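Local atomic coordinates of L-ribulose 3-epimerase (Mesorhizobium loti, PDB entry 3VYL), a protein that catalyses the reversible epimerisation of ketoses at C3, most efficiently L-ribulose, at a manganese site in a TIM barrel. Residues M1-I6 and G31-E36; D180-N185 and S210-L215. All blocks are in the same frame, centred on the assembly; numbering follows the deposited sequence.

Contact 1. Residues M1-I6 and G31-E36; sequences MARIGI and GFDLIE
One face of the Phe32 ring carries Ile6, whose CB lies 4.0 Å from the ring centroid and 13° off its normal, a CH-pi contact; farther along the same face, Ile6 CD1 touches Phe32 CE2. At the ring edge, near its plane, sits the carbonyl O of Ile4, while Ile4 CG2 touches Phe32 CD1 at 4.1 Å. The setting is the first beta-alpha-beta unit of the TIM barrel, where the parallel strands 4-7 and 34-37 lie side by side; the axes of the short segments 4-6 and 34-36 approach to 4.7 Å at 36°. Phe32 CG stands anti to the carbonyl carbon (chi1 -71°), and the ring thus comes up against Ile4 and Ile6, with Thr27 of helix 17-30 and Ala270 of helix 266-292 packed round them. Near the start of strand 4-7, Arg3 NE forms a salt bridge with Asp33 OD1 that is less sure in detail. Arg3 NE also donates to the backbone O of Asp33 at 3.3 Å, from above the carbonyl plane. Ile4 O accepts from Asp33 N at 3.1 Å, nearly along the C=O axis. The extended side chain of Glu36 has its carboxylate held by Tyr204, Ser64 and the metal ligand His206, making it a second-shell group of the manganese site. In the backbone, Glu36 N donates to Ile6 O at 3.1 Å.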
# COMPACT_ATOMS: atom_id res chain seq x y z
N MET A 1 -21.70 8.92 -19.62
CA MET A 1 -23.04 8.41 -19.33
C MET A 1 -22.97 7.03 -18.73
O MET A 1 -23.86 6.23 -18.89
CB MET A 1 -23.88 8.37 -20.59
CG MET A 1 -25.20 7.70 -20.34
SD MET A 1 -25.95 7.25 -21.89
CE MET A 1 -24.91 5.91 -22.44
N ALA A 2 -21.89 6.78 -18.03
CA ALA A 2 -21.57 5.49 -17.49
C ALA A 2 -22.42 5.06 -16.32
O ALA A 2 -22.90 5.86 -15.55
CB ALA A 2 -20.13 5.46 -17.14
N ARG A 3 -22.53 3.76 -16.20
CA ARG A 3 -23.37 3.14 -15.22
C ARG A 3 -22.54 2.46 -14.22
O ARG A 3 -21.46 2.11 -14.49
CB ARG A 3 -24.27 2.14 -15.90
CG ARG A 3 -25.57 2.77 -16.31
CD ARG A 3 -25.67 3.99 -15.45
NE ARG A 3 -27.01 4.47 -15.28
CZ ARG A 3 -27.44 5.63 -15.73
NH1 ARG A 3 -26.63 6.43 -16.40
NH2 ARG A 3 -28.68 6.00 -15.50
N ILE A 4 -23.02 2.37 -13.02
CA ILE A 4 -22.38 1.57 -12.03
C ILE A 4 -23.33 0.45 -11.80
O ILE A 4 -24.43 0.63 -11.38
CB ILE A 4 -22.14 2.35 -10.76
CG1 ILE A 4 -21.25 3.51 -11.08
CG2 ILE A 4 -21.43 1.51 -9.74
CD1 ILE A 4 -20.47 4.00 -9.91
N GLY A 5 -22.88 -0.73 -12.14
CA GLY A 5 -23.74 -1.89 -12.06
C GLY A 5 -23.46 -2.88 -10.94
O GLY A 5 -22.58 -2.67 -10.10
N ILE A 6 -24.21 -3.97 -10.97
CA ILE A 6 -24.08 -5.07 -10.02
C ILE A 6 -24.54 -6.33 -10.75
O ILE A 6 -25.44 -6.28 -11.59
CB ILE A 6 -24.92 -4.79 -8.74
CG1 ILE A 6 -24.65 -5.85 -7.66
CG2 ILE A 6 -26.41 -4.68 -9.06
CD1 ILE A 6 -25.24 -5.51 -6.30
N GLY A 31 -28.88 1.43 -4.87
CA GLY A 31 -28.34 2.64 -5.48
C GLY A 31 -27.58 2.45 -6.78
O GLY A 31 -26.93 3.36 -7.27
N PHE A 32 -27.68 1.25 -7.35
CA PHE A 32 -26.99 0.95 -8.60
C PHE A 32 -27.89 1.35 -9.75
O PHE A 32 -29.08 1.51 -9.56
CB PHE A 32 -26.66 -0.54 -8.66
CG PHE A 32 -25.57 -0.94 -7.71
CD1 PHE A 32 -24.24 -0.97 -8.14
CD2 PHE A 32 -25.85 -1.27 -6.39
CE1 PHE A 32 -23.22 -1.34 -7.27
CE2 PHE A 32 -24.85 -1.63 -5.51
CZ PHE A 32 -23.53 -1.67 -5.95
N ASP A 33 -27.33 1.51 -10.94
CA ASP A 33 -28.16 1.84 -12.09
C ASP A 33 -27.82 1.06 -13.36
O ASP A 33 -28.13 1.48 -14.48
CB ASP A 33 -28.23 3.36 -12.33
CG ASP A 33 -26.88 4.03 -12.21
OD1 ASP A 33 -25.93 3.59 -12.90
OD2 ASP A 33 -26.78 5.01 -11.43
N LEU A 34 -27.20 -0.10 -13.17
CA LEU A 34 -27.16 -1.12 -14.21
C LEU A 34 -27.40 -2.49 -13.56
O LEU A 34 -27.22 -2.64 -12.34
CB LEU A 34 -25.83 -1.08 -14.96
CG LEU A 34 -25.64 -2.03 -16.14
CD1 LEU A 34 -24.97 -1.31 -17.29
CD2 LEU A 34 -24.83 -3.25 -15.72
N ILE A 35 -27.83 -3.45 -14.37
CA ILE A 35 -27.94 -4.85 -13.94
C ILE A 35 -27.26 -5.74 -14.96
O ILE A 35 -27.42 -5.57 -16.17
CB ILE A 35 -29.42 -5.30 -13.68
CG1 ILE A 35 -29.48 -6.68 -12.99
CG2 ILE A 35 -30.25 -5.30 -14.96
CD1 ILE A 35 -28.98 -6.70 -11.57
N GLU A 36 -26.47 -6.68 -14.46
CA GLU A 36 -25.82 -7.67 -15.30
C GLU A 36 -26.49 -9.02 -15.09
O GLU A 36 -26.60 -9.52 -13.97
CB GLU A 36 -24.33 -7.73 -14.97
CG GLU A 36 -23.49 -8.68 -15.82
CD GLU A 36 -22.01 -8.53 -15.52
OE1 GLU A 36 -21.67 -7.51 -14.87
OE2 GLU A 36 -21.20 -9.39 -15.91

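Contact 2. Residues D180-N185 and S210-L215; sequences DTFHMN and SHRGFL. With MN (manganese (II) ion), chain I.
From its CB, Arg212 runs over the face of Phe182, its chain extended from CG to NE. CG touches the ring at CD1; Arg212 CD stands over its centre, 3.6 Å from the Phe182 centroid, a CH-pi contact. NE comes 3.4 Å from Phe182 CD2, and beyond it the guanidinium lies flat on the ring, planes 13° apart, with CZ off-centre, a cation-pi contact. At the tip, NH1 gives a hydrogen to a water 2.6 Å away that donates to Asp180 OD1, and NH2 nears His183 NE2 at 3.6 Å. Asp180 OD2 binds the manganese ion at 2.1 Å, with Glu147, His206 and Glu241; the stack probably helps hold the guanidinium beside this site. A leucine in place of Phe182 would probably leave the guanidinium without its flat support and free to turn away from the Asp180 water. At the ring edge, Ser210 O lies 3.2 Å from Phe182 CE1, and another water links that oxygen to Phe182 O. Asp180 ends strand 175-180 at the N-cap of helix 181-187, its OD1 taking a weak bond from Phe182 N; the helix meets the loop between strand 202-207 and helix 222-231, with Arg151 of a second subunit packed against Arg212.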
# COMPACT_ATOMS: atom_id res chain seq x y z
N ASP A 180 -11.29 -7.62 -14.74
CA ASP A 180 -11.92 -7.95 -13.46
C ASP A 180 -10.86 -7.92 -12.35
O ASP A 180 -9.92 -8.73 -12.33
CB ASP A 180 -12.60 -9.32 -13.58
CG ASP A 180 -13.30 -9.76 -12.30
OD1 ASP A 180 -12.75 -9.53 -11.20
OD2 ASP A 180 -14.38 -10.39 -12.39
N THR A 181 -11.01 -6.99 -11.41
CA THR A 181 -10.02 -6.77 -10.37
C THR A 181 -9.64 -8.05 -9.61
O THR A 181 -8.45 -8.28 -9.34
CB THR A 181 -10.47 -5.68 -9.40
OG1 THR A 181 -11.67 -6.10 -8.75
CG2 THR A 181 -10.74 -4.37 -10.15
N PHE A 182 -10.62 -8.89 -9.29
CA PHE A 182 -10.38 -10.20 -8.69
C PHE A 182 -9.40 -11.06 -9.52
O PHE A 182 -8.49 -11.67 -8.98
CB PHE A 182 -11.70 -10.94 -8.44
CG PHE A 182 -11.52 -12.41 -8.16
CD1 PHE A 182 -11.15 -12.85 -6.90
CD2 PHE A 182 -11.70 -13.35 -9.18
CE1 PHE A 182 -10.97 -14.19 -6.65
CE2 PHE A 182 -11.52 -14.69 -8.92
CZ PHE A 182 -11.15 -15.11 -7.66
N HIS A 183 -9.60 -11.10 -10.83
CA HIS A 183 -8.70 -11.86 -11.70
C HIS A 183 -7.37 -11.18 -11.91
O HIS A 183 -6.32 -11.84 -11.98
CB HIS A 183 -9.38 -12.13 -13.03
CG HIS A 183 -10.61 -12.98 -12.91
ND1 HIS A 183 -10.56 -14.28 -12.58
CD2 HIS A 183 -11.95 -12.67 -13.07
CE1 HIS A 183 -11.81 -14.78 -12.53
NE2 HIS A 183 -12.66 -13.79 -12.83
N MET A 184 -7.40 -9.85 -12.00
CA MET A 184 -6.21 -9.04 -12.24
C MET A 184 -5.21 -9.17 -11.10
O MET A 184 -4.00 -9.29 -11.34
CB MET A 184 -6.58 -7.57 -12.45
CG MET A 184 -7.13 -7.26 -13.84
SD MET A 184 -7.20 -5.50 -14.22
CE MET A 184 -8.60 -4.99 -13.23
N ASN A 185 -5.72 -9.16 -9.87
CA ASN A 185 -4.85 -9.22 -8.70
C ASN A 185 -4.06 -10.53 -8.64
O ASN A 185 -2.99 -10.57 -8.05
CB ASN A 185 -5.64 -8.99 -7.42
CG ASN A 185 -4.80 -8.37 -6.32
OD1 ASN A 185 -4.35 -7.23 -6.45
ND2 ASN A 185 -4.58 -9.12 -5.23
N SER A 210 -10.36 -9.37 -3.51
CA SER A 210 -9.46 -10.51 -3.67
C SER A 210 -10.09 -11.86 -3.34
O SER A 210 -9.85 -12.85 -4.02
CB SER A 210 -8.17 -10.28 -2.87
OG SER A 210 -8.44 -9.97 -1.50
N HIS A 211 -10.91 -11.92 -2.29
CA HIS A 211 -11.62 -13.16 -1.96
C HIS A 211 -13.04 -13.18 -2.45
O HIS A 211 -13.78 -14.12 -2.15
CB HIS A 211 -11.60 -13.43 -0.47
CG HIS A 211 -11.87 -12.21 0.37
ND1 HIS A 211 -12.95 -11.42 0.18
CD2 HIS A 211 -11.17 -11.66 1.44
CE1 HIS A 211 -12.94 -10.42 1.07
NE2 HIS A 211 -11.84 -10.56 1.84
N ARG A 212 -13.43 -12.15 -3.21
CA ARG A 212 -14.77 -12.00 -3.78
C ARG A 212 -15.87 -11.68 -2.76
O ARG A 212 -17.05 -11.83 -3.06
CB ARG A 212 -15.14 -13.22 -4.64
CG ARG A 212 -15.05 -13.00 -6.14
CD ARG A 212 -14.69 -14.30 -6.86
NE ARG A 212 -14.84 -14.29 -8.33
CZ ARG A 212 -15.20 -13.23 -9.05
NH1 ARG A 212 -15.44 -12.07 -8.46
NH2 ARG A 212 -15.29 -13.34 -10.37
N GLY A 213 -15.49 -11.23 -1.58
CA GLY A 213 -16.47 -10.81 -0.59
C GLY A 213 -16.71 -9.31 -0.59
O GLY A 213 -16.70 -8.67 -1.64
N PHE A 214 -16.93 -8.74 0.60
CA PHE A 214 -17.07 -7.30 0.75
C PHE A 214 -15.83 -6.58 0.19
O PHE A 214 -14.68 -7.00 0.43
CB PHE A 214 -17.21 -6.90 2.22
CG PHE A 214 -18.62 -6.93 2.75
CD1 PHE A 214 -19.14 -8.07 3.35
CD2 PHE A 214 -19.40 -5.78 2.74
CE1 PHE A 214 -20.43 -8.08 3.89
CE2 PHE A 214 -20.69 -5.78 3.27
CZ PHE A 214 -21.20 -6.93 3.85
N LEU A 215 -16.08 -5.49 -0.53
CA LEU A 215 -15.03 -4.57 -0.96
C LEU A 215 -14.30 -3.96 0.22
O LEU A 215 -14.91 -3.59 1.20
CB LEU A 215 -15.66 -3.49 -1.82
CG LEU A 215 -15.71 -3.67 -3.34
CD1 LEU A 215 -15.64 -5.12 -3.83
CD2 LEU A 215 -16.93 -2.94 -3.89
MN MN I . -15.92 -11.03 -13.60
O HOH W 1 -15.08 -9.76 -9.60
O HOH W 2 -8.06 -12.20 -6.13
O HOH W 3 -15.45 -15.75 -12.50
O HOH W 4 -16.29 -13.37 -13.50

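From the N terminus, strand 4-7 leads into helix 17-30, and the chain returns through strand 34-37 beside it, so that contact 1 closes the first beta-alpha-beta crossover of the barrel. Much later, after strand 175-180, the chain passes through helices 181-187 and 191-197 and strand 202-207 before its following loop folds back on residues 180-185, closing contact 2. The two closures stand in series, neither nested nor crossed, with centres about 18 Å apart and no direct touch. Contact 1 ties together the first two strands, contact 2 the segments that follow strands 175-180 and 202-207, both in the barrel around the metal.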